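Local structure of V-type ATPase 116 kDa subunit (Meiothermus ruber, 3RRK) at residues E66-Q71 with E96-L101. The protein forms the cytoplasmic N-terminal domain of subunit I, the homolog of subunit a, of a V-type ATPase, a rotary machine that probably couples ATPase activity to proton transport. Sequence-based numbering, arbitrary orientation.
Sequences EAVVSQ and EAEAVL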
loop_
_atom_site.group_PDB
_atom_site.type_symbol
_atom_site.label_atom_id
_atom_site.label_comp_id
_atom_site.label_asym_id
_atom_site.label_seq_id
_atom_site.Cartn_x
_atom_site.Cartn_y
_atom_site.Cartn_z
ATOM N N GLU A 66 -5.466 0.544 -17.964
ATOM C CA GLU A 66 -4.641 1.002 -16.852
ATOM C C GLU A 66 -5.275 0.634 -15.512
ATOM O O GLU A 66 -4.583 0.263 -14.568
ATOM C CB GLU A 66 -4.417 2.500 -16.941
ATOM C CG GLU A 66 -3.550 2.928 -18.117
ATOM C CD GLU A 66 -3.383 4.436 -18.201
ATOM O OE1 GLU A 66 -4.384 5.151 -17.926
ATOM O OE2 GLU A 66 -2.254 4.893 -18.536
ATOM N N ALA A 67 -6.599 0.728 -15.450
ATOM C CA ALA A 67 -7.362 0.366 -14.255
ATOM C C ALA A 67 -7.260 -1.140 -14.017
ATOM O O ALA A 67 -7.094 -1.587 -12.879
ATOM C CB ALA A 67 -8.834 0.811 -14.394
ATOM N N VAL A 68 -7.351 -1.924 -15.091
ATOM C CA VAL A 68 -7.047 -3.346 -14.984
ATOM C C VAL A 68 -5.633 -3.585 -14.433
ATOM O O VAL A 68 -5.449 -4.367 -13.510
ATOM C CB VAL A 68 -7.181 -4.084 -16.315
ATOM C CG1 VAL A 68 -6.836 -5.542 -16.116
ATOM C CG2 VAL A 68 -8.577 -3.939 -16.884
ATOM N N VAL A 69 -4.637 -2.894 -14.970
ATOM C CA VAL A 69 -3.280 -3.069 -14.458
ATOM C C VAL A 69 -3.220 -2.779 -12.957
ATOM O O VAL A 69 -2.702 -3.562 -12.166
ATOM C CB VAL A 69 -2.255 -2.172 -15.191
ATOM C CG1 VAL A 69 -0.978 -2.050 -14.371
ATOM C CG2 VAL A 69 -1.965 -2.703 -16.590
ATOM N N SER A 70 -3.752 -1.638 -12.567
ATOM C CA SER A 70 -3.689 -1.218 -11.174
ATOM C C SER A 70 -4.475 -2.134 -10.216
ATOM O O SER A 70 -4.015 -2.435 -9.128
ATOM C CB SER A 70 -4.145 0.232 -11.069
ATOM O OG SER A 70 -4.806 0.460 -9.846
ATOM N N GLN A 71 -5.649 -2.599 -10.629
ATOM C CA GLN A 71 -6.444 -3.488 -9.777
ATOM C C GLN A 71 -5.853 -4.882 -9.617
ATOM O O GLN A 71 -5.981 -5.501 -8.559
ATOM C CB GLN A 71 -7.867 -3.627 -10.309
ATOM C CG GLN A 71 -8.756 -2.433 -10.103
ATOM C CD GLN A 71 -9.954 -2.446 -11.050
ATOM O OE1 GLN A 71 -10.364 -1.397 -11.545
ATOM N NE2 GLN A 71 -10.511 -3.630 -11.312
ATOM N N GLU A 96 -14.608 -8.805 -20.748
ATOM C CA GLU A 96 -14.390 -10.046 -20.014
ATOM C C GLU A 96 -13.341 -9.873 -18.903
ATOM O O GLU A 96 -13.565 -10.287 -17.769
ATOM C CB GLU A 96 -13.983 -11.140 -20.988
ATOM C CG GLU A 96 -14.347 -12.530 -20.608
ATOM C CD GLU A 96 -13.985 -13.540 -21.703
ATOM O OE1 GLU A 96 -13.499 -13.141 -22.798
ATOM O OE2 GLU A 96 -14.186 -14.745 -21.452
ATOM N N ALA A 97 -12.206 -9.254 -19.218
ATOM C CA ALA A 97 -11.151 -9.019 -18.216
ATOM C C ALA A 97 -11.670 -8.220 -17.032
ATOM O O ALA A 97 -11.444 -8.556 -15.863
ATOM C CB ALA A 97 -9.941 -8.294 -18.833
ATOM N N GLU A 98 -12.352 -7.137 -17.350
ATOM C CA GLU A 98 -12.887 -6.291 -16.329
ATOM C C GLU A 98 -13.939 -7.049 -15.477
ATOM O O GLU A 98 -14.028 -6.858 -14.255
ATOM C CB GLU A 98 -13.529 -5.083 -16.985
ATOM C CG GLU A 98 -12.602 -4.018 -17.522
ATOM C CD GLU A 98 -13.408 -3.010 -18.355
ATOM O OE1 GLU A 98 -14.430 -3.420 -18.962
ATOM O OE2 GLU A 98 -13.048 -1.819 -18.386
ATOM N N ALA A 99 -14.735 -7.902 -16.125
ATOM C CA ALA A 99 -15.836 -8.602 -15.447
ATOM C C ALA A 99 -15.297 -9.668 -14.510
ATOM O O ALA A 99 -15.903 -9.962 -13.480
ATOM C CB ALA A 99 -16.809 -9.217 -16.460
ATOM N N VAL A 100 -14.158 -10.240 -14.883
ATOM C CA VAL A 100 -13.484 -11.265 -14.093
ATOM C C VAL A 100 -12.768 -10.677 -12.875
ATOM O O VAL A 100 -12.622 -11.340 -11.856
ATOM C CB VAL A 100 -12.473 -12.067 -14.979
ATOM C CG1 VAL A 100 -11.553 -12.972 -14.141
ATOM C CG2 VAL A 100 -13.233 -12.878 -16.003
ATOM N N LEU A 101 -12.360 -9.421 -12.977
ATOM C CA LEU A 101 -11.470 -8.821 -11.997
ATOM C C LEU A 101 -12.159 -7.993 -10.908
ATOM O O LEU A 101 -11.655 -7.923 -9.792
ATOM C CB LEU A 101 -10.423 -7.963 -12.716
ATOM C CG LEU A 101 -9.441 -7.145 -11.872
ATOM C CD1 LEU A 101 -8.516 -8.085 -11.087
ATOM C CD2 LEU A 101 -8.615 -6.194 -12.777
#
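V68 and Q71 on helix 56-79 pack against the CD2 end of L101 on helix 94-138, joining two helices of the elongated helical bundle that links the two alpha-beta ends of this cytoplasmic domain. The short segments run in the same general direction, their axes inclined by 30° and 10.6 Å apart at closest approach. Contact between them is made mainly by side chains; of the 229 Å² buried, L101 contributes the largest share, and V68 and Q71 add most of the rest.

The tight part is gathered on L101 CD2. With CG anti to the backbone N (chi1 175°) and chi2 at 66°, L101 turns its CD2 branch toward helix 56-79. There CD2 makes an apolar contact with V68 CG1 at 3.8 Å and also rests 3.7 Å from the backbone oxygen O of V68. One turn of backbone separates V68 from Q71, whose side chain crosses that of L101 at an oblique angle; its CB lies 3.6 Å from L101 CD2. Helix 224-281 joins this buried side as a third element, with L260 touching L101, L263 touching A97, and A267 meeting V69, which turns away from helix 94-138.

Toward the more open side the contact thins. The other methyl of V68, CG2, reaches only the aliphatic part of E98, at CG 4.1 Å away, and the two side chains cross at about a right angle. The extended E98 chain takes its carboxylate past the valine to R64, one turn earlier on helix 56-79, where OE2 forms a salt bridge with NE. Q71, although partly exposed, still meets the leucine closely: its extended chain sets the amide against L101, with NE2 3.5 Å from L101 CD2 and 3.7 Å from L101 CG.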